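Local coordinates for protein RNA N6-adenosine-methyltransferase METTL16 (Homo sapiens, PDB 6M1U) that methylates the N6 position of adenosine in RNA, including U6 small nuclear RNA, at residues E58-S69 / Q107-K117. Residues are numbered along the deposited sequence; the frame is centred on the assembly and turned at random.
Sequences EVSLFLTAIENS and QYLFKCLINVK
Leu63 turns CG into the position between its backbone N and carbonyl carbon (chi1 78°), which carries CD2 across to Ile114 CG1, 3.5 Å away. The two residues belong to neighbouring antiparallel strands, 58-67 and 108-117, of a five-stranded sheet in an alpha+beta fold. Strand 48-52 flanks one side of the pair and strand 122-131 the other, while helices 30-44 and 136-153 pack on one face.

Paired backbone bonds join Val59 with Val116, Leu61 with Ile114, Leu63 with Cys112 and Ala65 with Phe110. The bond from Val116 N to Val59 O is 2.7 Å long. Between these pairs, CA-H groups also approach carbonyl oxygens, as Ser60 CA does with Ile114 O.

The helix-covered face, with Leu61, Leu63, Ala65, Phe110, Cys112 and Ile114, is largely buried. Phe110 also takes chi1 near +77°, which turns its ring towards the facing strand. Its CE2 and CZ reach the methyl of Ala65, with Ala65 CB 3.4 Å from Phe110 CE2. Trp129 of the next strand meets the Phe110 ring at a small interplanar angle.

The opposite face carries Glu58, Ser60, Phe62, Lys111, Leu113, Asn115 and Lys117. Phe62 crosses the stem of Lys111, and its CZ is 3.9 Å from Lys111 CB. Glu58 and Lys117 run side by side. Their polar ends have other partners: Glu58 OE2 makes a hydrogen bond to Gly55 N, Lys117 NZ a salt bridge to Glu126, and Lys111 NZ a salt bridge to Glu131. Ser60 OG donates to Asn115 OD1 at 2.9 Å, coming from above the amide plane, 51° out of it.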
loop_
_atom_site.group_PDB
_atom_site.type_symbol
_atom_site.label_atom_id
_atom_site.label_comp_id
_atom_site.label_asym_id
_atom_site.label_seq_id
_atom_site.Cartn_x
_atom_site.Cartn_y
_atom_site.Cartn_z
ATOM N N GLU A 58 -3.694 -7.130 11.291
ATOM C CA GLU A 58 -3.485 -6.531 9.964
ATOM C C GLU A 58 -4.474 -5.382 9.751
ATOM O O GLU A 58 -5.467 -5.250 10.471
ATOM C CB GLU A 58 -3.647 -7.561 8.836
ATOM C CG GLU A 58 -5.080 -8.017 8.715
ATOM C CD GLU A 58 -5.349 -9.042 7.614
ATOM O OE1 GLU A 58 -4.414 -9.599 6.995
ATOM O OE2 GLU A 58 -6.537 -9.300 7.376
ATOM N N VAL A 59 -4.176 -4.540 8.757
ATOM C CA VAL A 59 -5.106 -3.554 8.220
ATOM C C VAL A 59 -5.250 -3.797 6.722
ATOM O O VAL A 59 -4.258 -4.083 6.046
ATOM C CB VAL A 59 -4.607 -2.126 8.469
ATOM C CG1 VAL A 59 -5.624 -1.097 7.961
ATOM C CG2 VAL A 59 -4.283 -1.940 9.924
ATOM N N SER A 60 -6.472 -3.688 6.197
ATOM C CA SER A 60 -6.736 -4.005 4.799
ATOM C C SER A 60 -7.353 -2.823 4.067
ATOM O O SER A 60 -8.279 -2.179 4.574
ATOM C CB SER A 60 -7.679 -5.201 4.660
ATOM O OG SER A 60 -7.210 -6.298 5.418
ATOM N N LEU A 61 -6.860 -2.574 2.856
ATOM C CA LEU A 61 -7.503 -1.697 1.891
ATOM C C LEU A 61 -8.096 -2.521 0.763
ATOM O O LEU A 61 -7.424 -3.401 0.227
ATOM C CB LEU A 61 -6.506 -0.749 1.270
ATOM C CG LEU A 61 -5.916 0.199 2.252
ATOM C CD1 LEU A 61 -4.894 0.999 1.465
ATOM C CD2 LEU A 61 -7.081 1.023 2.754
ATOM N N PHE A 62 -9.329 -2.227 0.382
ATOM C CA PHE A 62 -9.857 -2.684 -0.893
ATOM C C PHE A 62 -9.777 -1.519 -1.869
ATOM O O PHE A 62 -10.225 -0.409 -1.550
ATOM C CB PHE A 62 -11.301 -3.180 -0.786
ATOM C CG PHE A 62 -11.791 -3.841 -2.038
ATOM C CD1 PHE A 62 -12.370 -3.101 -3.057
ATOM C CD2 PHE A 62 -11.636 -5.203 -2.223
ATOM C CE1 PHE A 62 -12.796 -3.717 -4.211
ATOM C CE2 PHE A 62 -12.057 -5.815 -3.398
ATOM C CZ PHE A 62 -12.639 -5.076 -4.375
ATOM N N LEU A 63 -9.188 -1.751 -3.042
ATOM C CA LEU A 63 -8.991 -0.646 -3.963
ATOM C C LEU A 63 -9.468 -1.010 -5.362
ATOM O O LEU A 63 -9.491 -2.173 -5.764
ATOM C CB LEU A 63 -7.530 -0.171 -3.995
ATOM C CG LEU A 63 -6.625 -1.059 -4.804
ATOM C CD1 LEU A 63 -6.288 -0.403 -6.126
ATOM C CD2 LEU A 63 -5.394 -1.345 -4.008
ATOM N N THR A 64 -9.866 0.023 -6.088
ATOM C CA THR A 64 -10.426 -0.083 -7.425
ATOM C C THR A 64 -9.650 0.903 -8.277
ATOM O O THR A 64 -9.787 2.117 -8.088
ATOM C CB THR A 64 -11.916 0.256 -7.412
ATOM O OG1 THR A 64 -12.622 -0.741 -6.672
ATOM C CG2 THR A 64 -12.458 0.293 -8.793
ATOM N N ALA A 65 -8.809 0.397 -9.174
ATOM C CA ALA A 65 -8.110 1.232 -10.137
ATOM C C ALA A 65 -8.680 0.970 -11.525
ATOM O O ALA A 65 -9.381 -0.019 -11.750
ATOM C CB ALA A 65 -6.603 0.979 -10.113
ATOM N N ILE A 66 -8.401 1.882 -12.454
ATOM C CA ILE A 66 -8.885 1.776 -13.828
ATOM C C ILE A 66 -7.689 1.594 -14.757
ATOM O O ILE A 66 -6.610 2.138 -14.512
ATOM C CB ILE A 66 -9.743 2.994 -14.232
ATOM C CG1 ILE A 66 -10.491 2.701 -15.538
ATOM C CG2 ILE A 66 -8.894 4.229 -14.373
ATOM C CD1 ILE A 66 -11.950 3.162 -15.545
ATOM N N GLU A 67 -7.861 0.781 -15.789
ATOM C CA GLU A 67 -6.793 0.510 -16.733
ATOM C C GLU A 67 -7.286 0.804 -18.129
ATOM O O GLU A 67 -8.474 0.668 -18.414
ATOM C CB GLU A 67 -6.343 -0.923 -16.666
ATOM C CG GLU A 67 -7.445 -1.927 -16.871
ATOM C CD GLU A 67 -6.908 -3.277 -17.335
ATOM O OE1 GLU A 67 -6.348 -3.342 -18.473
ATOM O OE2 GLU A 67 -7.033 -4.259 -16.548
ATOM N N ASN A 68 -6.378 1.208 -19.004
ATOM C CA ASN A 68 -6.716 1.386 -20.409
ATOM C C ASN A 68 -5.816 0.500 -21.260
ATOM O O ASN A 68 -4.595 0.486 -21.067
ATOM C CB ASN A 68 -6.606 2.854 -20.815
ATOM C CG ASN A 68 -5.549 3.572 -20.047
ATOM O OD1 ASN A 68 -4.847 2.975 -19.231
ATOM N ND2 ASN A 68 -5.413 4.863 -20.306
ATOM N N SER A 69 -6.432 -0.258 -22.175
ATOM C CA SER A 69 -5.733 -1.167 -23.079
ATOM C C SER A 69 -6.130 -0.783 -24.499
ATOM O O SER A 69 -7.189 -1.173 -24.991
ATOM C CB SER A 69 -6.045 -2.638 -22.769
ATOM O OG SER A 69 -7.310 -3.026 -23.248
ATOM N N GLN A 107 -10.773 3.056 -19.260
ATOM C CA GLN A 107 -11.274 1.933 -20.041
ATOM C C GLN A 107 -11.755 0.660 -19.270
ATOM O O GLN A 107 -12.915 0.270 -19.420
ATOM C CB GLN A 107 -10.229 1.512 -21.062
ATOM C CG GLN A 107 -10.810 0.506 -22.010
ATOM C CD GLN A 107 -10.365 0.735 -23.413
ATOM O OE1 GLN A 107 -9.467 1.537 -23.645
ATOM N NE2 GLN A 107 -10.987 0.045 -24.373
ATOM N N TYR A 108 -10.904 -0.022 -18.490
ATOM C CA TYR A 108 -11.339 -1.210 -17.748
ATOM C C TYR A 108 -10.974 -1.100 -16.269
ATOM O O TYR A 108 -9.989 -0.459 -15.892
ATOM C CB TYR A 108 -10.747 -2.520 -18.322
ATOM C CG TYR A 108 -11.124 -2.776 -19.743
ATOM C CD1 TYR A 108 -12.366 -3.269 -20.061
ATOM C CD2 TYR A 108 -10.243 -2.497 -20.780
ATOM C CE1 TYR A 108 -12.718 -3.495 -21.375
ATOM C CE2 TYR A 108 -10.588 -2.714 -22.095
ATOM C CZ TYR A 108 -11.826 -3.211 -22.389
ATOM O OH TYR A 108 -12.193 -3.435 -23.707
ATOM N N LEU A 109 -11.789 -1.712 -15.411
ATOM C CA LEU A 109 -11.573 -1.551 -13.951
ATOM C C LEU A 109 -10.972 -2.808 -13.319
ATOM O O LEU A 109 -11.480 -3.907 -13.597
ATOM C CB LEU A 109 -12.930 -1.232 -13.319
ATOM C CG LEU A 109 -12.883 -0.548 -11.956
ATOM C CD1 LEU A 109 -12.863 0.963 -12.116
ATOM C CD2 LEU A 109 -14.066 -0.977 -11.102
ATOM N N PHE A 110 -9.921 -2.640 -12.509
ATOM C CA PHE A 110 -9.373 -3.777 -11.780
ATOM C C PHE A 110 -9.406 -3.519 -10.281
ATOM O O PHE A 110 -9.514 -2.380 -9.819
ATOM C CB PHE A 110 -7.964 -4.195 -12.277
ATOM C CG PHE A 110 -6.841 -3.326 -11.819
ATOM C CD1 PHE A 110 -6.151 -3.617 -10.663
ATOM C CD2 PHE A 110 -6.419 -2.264 -12.587
ATOM C CE1 PHE A 110 -5.095 -2.826 -10.248
ATOM C CE2 PHE A 110 -5.352 -1.469 -12.184
ATOM C CZ PHE A 110 -4.694 -1.749 -11.014
ATOM N N LYS A 111 -9.344 -4.622 -9.529
ATOM C CA LYS A 111 -9.693 -4.661 -8.113
ATOM C C LYS A 111 -8.673 -5.457 -7.312
ATOM O O LYS A 111 -8.317 -6.573 -7.705
ATOM C CB LYS A 111 -11.077 -5.288 -7.939
ATOM C CG LYS A 111 -12.141 -4.597 -8.713
ATOM C CD LYS A 111 -13.485 -5.072 -8.267
ATOM C CE LYS A 111 -14.614 -4.295 -8.950
ATOM N NZ LYS A 111 -15.860 -5.066 -8.820
ATOM N N CYS A 112 -8.236 -4.901 -6.173
ATOM C CA CYS A 112 -7.158 -5.462 -5.359
ATOM C C CYS A 112 -7.431 -5.271 -3.884
ATOM O O CYS A 112 -7.952 -4.234 -3.460
ATOM C CB CYS A 112 -5.796 -4.812 -5.595
ATOM S SG CYS A 112 -5.204 -4.972 -7.238
ATOM N N LEU A 113 -6.993 -6.254 -3.104
ATOM C CA LEU A 113 -6.950 -6.167 -1.655
ATOM C C LEU A 113 -5.504 -6.005 -1.189
ATOM O O LEU A 113 -4.685 -6.922 -1.351
ATOM C CB LEU A 113 -7.574 -7.414 -1.045
ATOM C CG LEU A 113 -7.742 -7.306 0.454
ATOM C CD1 LEU A 113 -8.796 -6.220 0.749
ATOM C CD2 LEU A 113 -8.138 -8.691 0.966
ATOM N N ILE A 114 -5.196 -4.855 -0.587
ATOM C CA ILE A 114 -3.920 -4.671 0.107
ATOM C C ILE A 114 -4.124 -5.012 1.575
ATOM O O ILE A 114 -4.995 -4.424 2.237
ATOM C CB ILE A 114 -3.372 -3.242 -0.040
ATOM C CG1 ILE A 114 -3.428 -2.756 -1.496
ATOM C CG2 ILE A 114 -1.935 -3.203 0.437
ATOM C CD1 ILE A 114 -2.731 -1.417 -1.725
ATOM N N ASN A 115 -3.344 -5.988 2.065
ATOM C CA ASN A 115 -3.185 -6.258 3.491
ATOM C C ASN A 115 -1.849 -5.698 3.965
ATOM O O ASN A 115 -0.820 -5.881 3.305
ATOM C CB ASN A 115 -3.237 -7.755 3.808
ATOM C CG ASN A 115 -4.595 -8.360 3.544
ATOM O OD1 ASN A 115 -5.562 -7.640 3.374
ATOM N ND2 ASN A 115 -4.678 -9.685 3.514
ATOM N N VAL A 116 -1.856 -5.016 5.100
ATOM C CA VAL A 116 -0.618 -4.606 5.752
ATOM C C VAL A 116 -0.545 -5.385 7.053
ATOM O O VAL A 116 -1.300 -5.110 7.990
ATOM C CB VAL A 116 -0.556 -3.089 5.981
ATOM C CG1 VAL A 116 0.787 -2.729 6.550
ATOM C CG2 VAL A 116 -0.805 -2.343 4.663
ATOM N N LYS A 117 0.257 -6.452 7.060
ATOM C CA LYS A 117 0.313 -7.335 8.255
ATOM C C LYS A 117 1.683 -7.254 8.929
ATOM O O LYS A 117 2.679 -6.997 8.232
ATOM C CB LYS A 117 -0.010 -8.780 7.863
ATOM C CG LYS A 117 -0.317 -9.001 6.390
ATOM C CD LYS A 117 -0.108 -10.431 5.947
ATOM C CE LYS A 117 -1.259 -11.341 6.318
ATOM N NZ LYS A 117 -0.999 -12.742 5.916
#